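Local coordinates for ABC transporter, substrate-binding protein (Streptococcus pneumoniae, PDB 5G5Y) that binds short- and long-chain fructooligosaccharides, preferring tetrasaccharides and larger, as the solute-binding subunit of an ABC transporter that imports them, at residues A[18-23]-A[33-38]; A[179-184]-A[262-267]. One frame throughout, in Å; residues are numbered along the deposited sequence.

Interaction 1 of 2, residues A[18-23]-A[33-38]; sequences DPNEKL and GVHIDW. With ZN (zinc ion), chain F; ZN (zinc ion), chain L.
Asn20 faces Trp38 and Ile36 across this contact and shows how one amide can tie a loop to the side of a strand. From CB the chain leaves with CG anti to its own carbonyl carbon (chi1 -69°), which brings CG into the plane of the indole, at its edge and 3.5 Å from Trp38 NE1. There the two arms divide. OD1 accepts the indole N-H of Trp38, with NE1 to OD1 at 2.9 Å; OD1 lies in the indole plane, whereas NE1 approaches from well above the plane of the amide carbonyl, amide and indole being turned 65° apart. A water that accepts from the backbone N of Ile36 lies within hydrogen-bonding distance of this oxygen as well. ND2, the other arm, gives a nearly straight bond of 2.9 Å to Ile36 O, almost on the C=O axis, while it passes 3.6 Å from His35 CE1. With both arms engaged, the rotation of the amide is fixed. Pro19 adds an apolar grip: its CB sits 3.6 Å from the centre of the five-membered ring of Trp38, a CH-pi contact over one face, and Ile36 CG2 covers the opposite face. Asp18 shapes the loop, OD1 accepting from Asn20 N at 3.0 Å in an Asx turn and reaching Trp38 N through a water. His35 ND1 binds a zinc ion shared with Glu29. Chain order makes this a beta-alpha-beta unit: strand 3-10, helix 23-32 and strand 34-41, parallel to and beside the first, with the loop ahead of the helix fastened to the outer strand.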
ATOM      1  N   ASP A  18       4.392  16.481 -23.879  1.00 20.72           N
ATOM      2  CA  ASP A  18       4.813  15.374 -24.728  1.00 20.74           C
ATOM      3  C   ASP A  18       5.763  14.491 -23.922  1.00 18.97           C
ATOM      4  O   ASP A  18       6.860  14.905 -23.624  1.00 18.97           O
ATOM      5  CB  ASP A  18       5.505  15.896 -25.984  1.00 21.45           C
ATOM      6  CG  ASP A  18       5.926  14.780 -26.950  1.00 22.22           C
ATOM      7  OD1 ASP A  18       5.683  13.559 -26.681  1.00 21.14           O
ATOM      8  OD2 ASP A  18       6.516  15.133 -28.009  1.00 23.71           O
ATOM      9  N   PRO A  19       5.351  13.248 -23.605  1.00 17.62           N
ATOM     10  CA  PRO A  19       6.251  12.344 -22.878  1.00 17.59           C
ATOM     11  C   PRO A  19       7.609  12.081 -23.557  1.00 17.37           C
ATOM     12  O   PRO A  19       8.572  11.738 -22.866  1.00 17.63           O
ATOM     13  CB  PRO A  19       5.469  11.046 -22.819  1.00 16.65           C
ATOM     14  CG  PRO A  19       4.056  11.453 -22.871  1.00 17.27           C
ATOM     15  CD  PRO A  19       4.045  12.620 -23.836  1.00 17.37           C
ATOM     16  N   ASN A  20       7.675  12.194 -24.874  1.00 17.31           N
ATOM     17  CA  ASN A  20       8.950  12.017 -25.566  1.00 19.57           C
ATOM     18  C   ASN A  20      10.017  13.064 -25.204  1.00 20.84           C
ATOM     19  O   ASN A  20      11.154  12.902 -25.592  1.00 22.90           O
ATOM     20  CB  ASN A  20       8.766  11.967 -27.070  1.00 19.39           C
ATOM     21  CG  ASN A  20       8.053  10.715 -27.539  1.00 18.33           C
ATOM     22  OD1 ASN A  20       8.215   9.618 -26.962  1.00 18.14           O
ATOM     23  ND2 ASN A  20       7.277  10.850 -28.591  1.00 17.78           N
ATOM     24  N   GLU A  21       9.656  14.119 -24.481  1.00 21.41           N
ATOM     25  CA  GLU A  21      10.628  15.053 -23.905  1.00 22.79           C
ATOM     26  C   GLU A  21      11.316  14.525 -22.612  1.00 23.96           C
ATOM     27  O   GLU A  21      12.207  15.177 -22.088  1.00 24.53           O
ATOM     28  CB  GLU A  21       9.961  16.409 -23.638  1.00 25.33           C
ATOM     29  CG  GLU A  21       9.501  17.079 -24.924  1.00 30.10           C
ATOM     30  CD  GLU A  21       8.839  18.432 -24.694  1.00 35.11           C
ATOM     31  OE1 GLU A  21       8.931  18.959 -23.573  1.00 39.49           O
ATOM     32  OE2 GLU A  21       8.208  18.955 -25.644  1.00 41.35           O
ATOM     33  N   LYS A  22      10.871  13.381 -22.089  1.00 19.92           N
ATOM     34  CA  LYS A  22      11.546  12.684 -20.989  1.00 18.21           C
ATOM     35  C   LYS A  22      12.770  11.916 -21.492  1.00 18.21           C
ATOM     36  O   LYS A  22      12.708  11.242 -22.507  1.00 18.20           O
ATOM     37  CB  LYS A  22      10.599  11.694 -20.317  1.00 17.01           C
ATOM     38  CG  LYS A  22       9.492  12.360 -19.565  1.00 17.72           C
ATOM     39  CD  LYS A  22       8.650  11.385 -18.742  1.00 18.39           C
ATOM     40  CE  LYS A  22       7.615  12.137 -17.945  1.00 20.19           C
ATOM     41  NZ  LYS A  22       6.612  11.295 -17.215  1.00 22.21           N
ATOM     42  N   LEU A  23      13.876  12.049 -20.762  1.00 18.77           N
ATOM     43  CA  LEU A  23      15.133  11.369 -21.086  1.00 17.76           C
ATOM     44  C   LEU A  23      14.986   9.833 -21.182  1.00 17.47           C
ATOM     45  O   LEU A  23      15.546   9.175 -22.110  1.00 17.15           O
ATOM     46  CB  LEU A  23      16.230  11.814 -20.111  1.00 17.96           C
ATOM     47  CG  LEU A  23      17.633  11.305 -20.353  1.00 19.39           C
ATOM     48  CD1 LEU A  23      18.129  11.518 -21.792  1.00 20.65           C
ATOM     49  CD2 LEU A  23      18.587  11.977 -19.371  1.00 19.57           C
ATOM     50  N   GLY A  33      13.801   1.230 -31.416  1.00 22.36           N
ATOM     51  CA  GLY A  33      13.434   1.583 -32.789  1.00 22.93           C
ATOM     52  C   GLY A  33      11.958   1.870 -32.964  1.00 21.81           C
ATOM     53  O   GLY A  33      11.470   1.808 -34.074  1.00 20.78           O
ATOM     54  N   VAL A  34      11.242   2.208 -31.874  1.00 18.65           N
ATOM     55  CA  VAL A  34       9.834   2.458 -31.946  1.00 18.52           C
ATOM     56  C   VAL A  34       9.528   3.875 -31.454  1.00 18.17           C
ATOM     57  O   VAL A  34       9.911   4.268 -30.361  1.00 18.77           O
ATOM     58  CB  VAL A  34       8.999   1.440 -31.125  1.00 20.73           C
ATOM     59  CG1 VAL A  34       7.512   1.713 -31.302  1.00 20.32           C
ATOM     60  CG2 VAL A  34       9.306  -0.010 -31.536  1.00 21.01           C
ATOM     61  N   HIS A  35       8.839   4.640 -32.283  1.00 17.18           N
ATOM     62  CA  HIS A  35       8.401   5.988 -31.925  1.00 17.07           C
ATOM     63  C   HIS A  35       7.003   5.877 -31.364  1.00 16.31           C
ATOM     64  O   HIS A  35       6.138   5.364 -32.040  1.00 18.56           O
ATOM     65  CB  HIS A  35       8.355   6.902 -33.153  1.00 17.16           C
ATOM     66  CG  HIS A  35       7.853   8.265 -32.830  1.00 17.59           C
ATOM     67  ND1 HIS A  35       8.675   9.247 -32.345  1.00 17.21           N
ATOM     68  CD2 HIS A  35       6.598   8.775 -32.798  1.00 18.14           C
ATOM     69  CE1 HIS A  35       7.964  10.321 -32.066  1.00 19.17           C
ATOM     70  NE2 HIS A  35       6.700  10.058 -32.333  1.00 19.11           N
ATOM     71  N   ILE A  36       6.802   6.300 -30.125  1.00 16.53           N
ATOM     72  CA  ILE A  36       5.485   6.355 -29.520  1.00 16.05           C
ATOM     73  C   ILE A  36       4.866   7.724 -29.742  1.00 14.41           C
ATOM     74  O   ILE A  36       5.458   8.753 -29.397  1.00 17.37           O
ATOM     75  CB  ILE A  36       5.506   6.060 -28.006  1.00 16.17           C
ATOM     76  CG1 ILE A  36       6.238   4.725 -27.733  1.00 16.70           C
ATOM     77  CG2 ILE A  36       4.070   5.988 -27.464  1.00 15.99           C
ATOM     78  CD1 ILE A  36       5.613   3.526 -28.438  1.00 17.26           C
ATOM     79  N   ASP A  37       3.681   7.708 -30.321  1.00 14.26           N
ATOM     80  CA  ASP A  37       2.866   8.883 -30.437  1.00 15.93           C
ATOM     81  C   ASP A  37       1.916   8.892 -29.235  1.00 15.96           C
ATOM     82  O   ASP A  37       0.950   8.115 -29.192  1.00 17.19           O
ATOM     83  CB  ASP A  37       2.079   8.916 -31.741  1.00 17.21           C
ATOM     84  CG  ASP A  37       1.293  10.202 -31.880  1.00 20.06           C
ATOM     85  OD1 ASP A  37       1.690  11.179 -31.236  1.00 19.87           O
ATOM     86  OD2 ASP A  37       0.326  10.255 -32.635  1.00 24.63           O
ATOM     87  N   TRP A  38       2.197   9.768 -28.278  1.00 15.81           N
ATOM     88  CA  TRP A  38       1.473   9.745 -26.999  1.00 17.81           C
ATOM     89  C   TRP A  38       0.224  10.585 -27.004  1.00 18.94           C
ATOM     90  O   TRP A  38       0.235  11.718 -27.529  1.00 17.31           O
ATOM     91  CB  TRP A  38       2.335  10.234 -25.841  1.00 18.22           C
ATOM     92  CG  TRP A  38       3.575   9.471 -25.637  1.00 18.16           C
ATOM     93  CD1 TRP A  38       4.806   9.748 -26.171  1.00 18.07           C
ATOM     94  CD2 TRP A  38       3.735   8.266 -24.867  1.00 17.98           C
ATOM     95  NE1 TRP A  38       5.697   8.812 -25.779  1.00 16.89           N
ATOM     96  CE2 TRP A  38       5.082   7.897 -24.967  1.00 17.48           C
ATOM     97  CE3 TRP A  38       2.873   7.481 -24.091  1.00 17.69           C
ATOM     98  CZ2 TRP A  38       5.600   6.733 -24.338  1.00 16.81           C
ATOM     99  CZ3 TRP A  38       3.394   6.323 -23.469  1.00 17.68           C
ATOM    100  CH2 TRP A  38       4.736   5.987 -23.586  1.00 16.51           C
TER
HETATM  101 ZN    ZN F1539      10.695   9.393 -32.801  1.00 22.93          ZN
HETATM  102 ZN    ZN L1545       0.786  13.057 -31.166  1.00 36.38          ZN
HETATM  103  O   HOH W   1       3.997  12.226 -28.537  1.00 22.93           O
HETATM  104  O   HOH W   2       9.054   7.549 -28.588  1.00 13.34           O
HETATM  105  O   HOH W   3      -0.128  13.057 -33.102  1.00 38.95           O
HETATM  106  O   HOH W   4       1.717  13.750 -29.113  1.00 34.98           O
HETATM  107  O   HOH W   5      -1.193  12.323 -30.503  1.00 38.91           O
HETATM  108  O   HOH W   6      -0.569  15.057 -30.976  1.00 37.71           O
HETATM  109  O   HOH W   7       2.660  14.344 -31.703  1.00 35.64           O

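Interaction 2 of 2, residues A[179-184]-A[262-267]; sequences DEIPFS and QKFGVY. With CA (calcium ion), chain C.
Ser184 lays its CB over one face of the Phe264 ring, 3.3 Å from CE1, while Ile181 CB comes up to the ring's edge near its plane. The serine OG, anti to the backbone N (chi1 -162°), is 3.5 Å from Phe264 CE1 and is hydrogen-bonded to Asp244. Ile181 and Phe264 are bridge partners whose side chains run next to each other in the same direction. Phe183 and Val266, the next bridge pair, project from the other surface, where Phe183 CD1 meets Val266 CG1 at 4.0 Å; helix 157-169 covers this side through Leu164.

Between the two surfaces the backbones run parallel. Ile181 reaches both ways, its N to Lys263 O and its O to Gly265 N, each at 2.8 Å. At the corner Val266 N bonds to Pro182 O, and Val266 O then receives Ser184 N at 3.0 Å. Gly265 CA lies close against Pro182 O where segment 262-267 turns a corner. Ser184 O has no hydrogen-bond donor although buried, and Tyr267 CA makes only a CA-H...O contact with it.

At the start of the strand, Asp179 OD1 binds a calcium ion at 2.1 Å and the carboxylate of Glu180 grips it with both oxygens. Lys263, bent at chi2 and chi4, crosses the Asp179 side chain at about a right angle and brings its CE to 3.5 Å from Asp179 OD2, but its ammonium stops short of an ion pair. Asp171, Asn173, Asn175 and Glu177 complete the site. Closely spaced oxygen ligands ending in a bidentate glutamate are characteristic of an EF-hand-like calcium loop, here leading directly into edge strand 181-183 of a mixed sheet.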
ATOM      1  N   ASP A 179      -1.080  20.480  28.459  1.00 32.86           N
ATOM      2  CA  ASP A 179      -1.185  20.547  27.000  1.00 30.63           C
ATOM      3  C   ASP A 179      -0.832  19.209  26.304  1.00 28.97           C
ATOM      4  O   ASP A 179      -1.140  19.015  25.133  1.00 33.05           O
ATOM      5  CB  ASP A 179      -0.296  21.683  26.462  1.00 30.87           C
ATOM      6  CG  ASP A 179       1.199  21.476  26.728  1.00 29.08           C
ATOM      7  OD1 ASP A 179       1.644  20.994  27.812  1.00 30.07           O
ATOM      8  OD2 ASP A 179       1.975  21.875  25.843  1.00 31.94           O
ATOM      9  N   GLU A 180      -0.218  18.293  27.046  1.00 28.69           N
ATOM     10  CA  GLU A 180       0.185  16.982  26.513  1.00 28.26           C
ATOM     11  C   GLU A 180      -1.081  16.189  26.091  1.00 27.58           C
ATOM     12  O   GLU A 180      -2.057  16.095  26.859  1.00 23.73           O
ATOM     13  CB  GLU A 180       0.995  16.202  27.552  1.00 28.12           C
ATOM     14  CG  GLU A 180       2.431  16.679  27.788  1.00 30.15           C
ATOM     15  CD  GLU A 180       2.592  17.847  28.782  1.00 33.48           C
ATOM     16  OE1 GLU A 180       1.580  18.331  29.334  1.00 30.46           O
ATOM     17  OE2 GLU A 180       3.756  18.286  29.023  1.00 29.29           O
ATOM     18  N   ILE A 181      -1.065  15.679  24.861  1.00 24.84           N
ATOM     19  CA  ILE A 181      -2.123  14.818  24.338  1.00 23.42           C
ATOM     20  C   ILE A 181      -1.514  13.423  24.411  1.00 22.73           C
ATOM     21  O   ILE A 181      -0.650  13.104  23.606  1.00 23.59           O
ATOM     22  CB  ILE A 181      -2.504  15.179  22.897  1.00 25.21           C
ATOM     23  CG1 ILE A 181      -2.945  16.651  22.811  1.00 26.02           C
ATOM     24  CG2 ILE A 181      -3.629  14.259  22.396  1.00 24.72           C
ATOM     25  CD1 ILE A 181      -3.201  17.162  21.415  1.00 26.90           C
ATOM     26  N   PRO A 182      -1.917  12.608  25.391  1.00 20.16           N
ATOM     27  CA  PRO A 182      -1.210  11.342  25.551  1.00 19.67           C
ATOM     28  C   PRO A 182      -1.254  10.395  24.354  1.00 20.21           C
ATOM     29  O   PRO A 182      -0.223   9.792  24.022  1.00 19.91           O
ATOM     30  CB  PRO A 182      -1.891  10.720  26.766  1.00 19.70           C
ATOM     31  CG  PRO A 182      -2.372  11.946  27.541  1.00 19.25           C
ATOM     32  CD  PRO A 182      -2.879  12.839  26.494  1.00 20.06           C
ATOM     33  N   PHE A 183      -2.439  10.251  23.752  1.00 19.54           N
ATOM     34  CA  PHE A 183      -2.702   9.228  22.704  1.00 19.72           C
ATOM     35  C   PHE A 183      -3.571   9.837  21.609  1.00 18.77           C
ATOM     36  O   PHE A 183      -4.623  10.387  21.889  1.00 18.23           O
ATOM     37  CB  PHE A 183      -3.421   8.062  23.390  1.00 19.64           C
ATOM     38  CG  PHE A 183      -3.554   6.806  22.579  1.00 18.30           C
ATOM     39  CD1 PHE A 183      -2.549   5.840  22.593  1.00 19.23           C
ATOM     40  CD2 PHE A 183      -4.746   6.503  21.915  1.00 18.28           C
ATOM     41  CE1 PHE A 183      -2.684   4.645  21.907  1.00 18.60           C
ATOM     42  CE2 PHE A 183      -4.882   5.291  21.228  1.00 17.45           C
ATOM     43  CZ  PHE A 183      -3.856   4.383  21.224  1.00 18.10           C
ATOM     44  N   SER A 184      -3.115   9.770  20.353  1.00 17.63           N
ATOM     45  CA  SER A 184      -3.874  10.315  19.239  1.00 18.17           C
ATOM     46  C   SER A 184      -3.780   9.427  18.013  1.00 17.03           C
ATOM     47  O   SER A 184      -2.895   8.587  17.904  1.00 17.12           O
ATOM     48  CB  SER A 184      -3.398  11.724  18.881  1.00 19.12           C
ATOM     49  OG  SER A 184      -4.396  12.361  18.116  1.00 19.55           O
ATOM     50  N   GLN A 262       4.788  18.793  18.573  1.00 31.88           N
ATOM     51  CA  GLN A 262       5.161  17.730  19.500  1.00 30.84           C
ATOM     52  C   GLN A 262       4.229  17.613  20.705  1.00 28.37           C
ATOM     53  O   GLN A 262       4.671  17.472  21.844  1.00 30.55           O
ATOM     54  CB  GLN A 262       6.635  17.858  19.908  1.00 33.07           C
ATOM     55  CG  GLN A 262       7.570  17.961  18.690  1.00 37.09           C
ATOM     56  CD  GLN A 262       9.013  17.566  18.961  1.00 37.21           C
ATOM     57  OE1 GLN A 262       9.376  17.195  20.068  1.00 41.25           O
ATOM     58  NE2 GLN A 262       9.846  17.644  17.924  1.00 43.37           N
ATOM     59  N   LYS A 263       2.938  17.666  20.434  1.00 25.35           N
ATOM     60  CA  LYS A 263       1.922  17.569  21.496  1.00 26.21           C
ATOM     61  C   LYS A 263       1.521  16.128  21.840  1.00 23.44           C
ATOM     62  O   LYS A 263       0.849  15.880  22.862  1.00 22.61           O
ATOM     63  CB  LYS A 263       0.697  18.380  21.097  1.00 28.43           C
ATOM     64  CG  LYS A 263       0.936  19.894  21.030  1.00 33.41           C
ATOM     65  CD  LYS A 263       1.044  20.503  22.430  1.00 37.18           C
ATOM     66  CE  LYS A 263       1.481  21.968  22.425  1.00 41.62           C
ATOM     67  NZ  LYS A 263       0.692  22.783  21.462  1.00 43.67           N
ATOM     68  N   PHE A 264       1.957  15.174  21.015  1.00 23.57           N
ATOM     69  CA  PHE A 264       1.509  13.792  21.130  1.00 23.92           C
ATOM     70  C   PHE A 264       2.450  12.968  22.003  1.00 24.74           C
ATOM     71  O   PHE A 264       3.680  13.096  21.916  1.00 26.37           O
ATOM     72  CB  PHE A 264       1.423  13.133  19.753  1.00 21.99           C
ATOM     73  CG  PHE A 264       0.384  13.693  18.826  1.00 21.10           C
ATOM     74  CD1 PHE A 264      -0.835  14.193  19.268  1.00 19.83           C
ATOM     75  CD2 PHE A 264       0.608  13.627  17.451  1.00 20.19           C
ATOM     76  CE1 PHE A 264      -1.782  14.613  18.370  1.00 20.02           C
ATOM     77  CE2 PHE A 264      -0.333  14.059  16.551  1.00 20.96           C
ATOM     78  CZ  PHE A 264      -1.537  14.558  17.006  1.00 20.56           C
ATOM     79  N   GLY A 265       1.868  12.132  22.867  1.00 23.56           N
ATOM     80  CA  GLY A 265       2.634  11.159  23.607  1.00 22.49           C
ATOM     81  C   GLY A 265       2.894   9.915  22.765  1.00 22.51           C
ATOM     82  O   GLY A 265       4.041   9.484  22.607  1.00 22.30           O
ATOM     83  N   VAL A 266       1.802   9.314  22.294  1.00 21.12           N
ATOM     84  CA  VAL A 266       1.823   8.133  21.430  1.00 19.63           C
ATOM     85  C   VAL A 266       0.903   8.483  20.291  1.00 18.14           C
ATOM     86  O   VAL A 266      -0.188   8.992  20.521  1.00 17.75           O
ATOM     87  CB  VAL A 266       1.351   6.847  22.155  1.00 20.69           C
ATOM     88  CG1 VAL A 266       1.160   5.671  21.178  1.00 21.38           C
ATOM     89  CG2 VAL A 266       2.320   6.479  23.276  1.00 20.95           C
ATOM     90  N   TYR A 267       1.337   8.257  19.050  1.00 16.39           N
ATOM     91  CA  TYR A 267       0.477   8.479  17.899  1.00 16.13           C
ATOM     92  C   TYR A 267       0.828   7.469  16.797  1.00 15.69           C
ATOM     93  O   TYR A 267       1.796   6.736  16.917  1.00 16.72           O
ATOM     94  CB  TYR A 267       0.551   9.933  17.369  1.00 16.75           C
ATOM     95  CG  TYR A 267       1.810  10.244  16.585  1.00 17.22           C
ATOM     96  CD1 TYR A 267       3.035  10.458  17.223  1.00 19.05           C
ATOM     97  CD2 TYR A 267       1.787  10.247  15.210  1.00 18.86           C
ATOM     98  CE1 TYR A 267       4.197  10.739  16.485  1.00 19.87           C
ATOM     99  CE2 TYR A 267       2.932  10.496  14.459  1.00 19.21           C
ATOM    100  CZ  TYR A 267       4.135  10.734  15.084  1.00 19.02           C
ATOM    101  OH  TYR A 267       5.228  10.979  14.278  1.00 18.57           O
TER
HETATM  102 CA    CA C 601       2.845  20.621  29.513  1.00 35.12          CA

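Interactions 1 and 2 lie on opposite sides of the chain's centre, about 50 Å apart between their centres and about 32 Å between nearest atoms, so neither touches the other. Each involves an outermost strand of a different mixed sheet: 34-41, met by a loop, and 181-183, paired with 264-269, consistent with the two-lobed architecture of solute-binding proteins. Interaction 1 lies in the neighbourhood of substrate-binding residues: the side chain of Pro19 is about 11 Å from that of Glu379, and Lys22 bonds to the backbone of that residue. Interaction 2 supplies two ligands of one of the calcium sites; a calcium-binding site is essential for substrate translocation by the transporter.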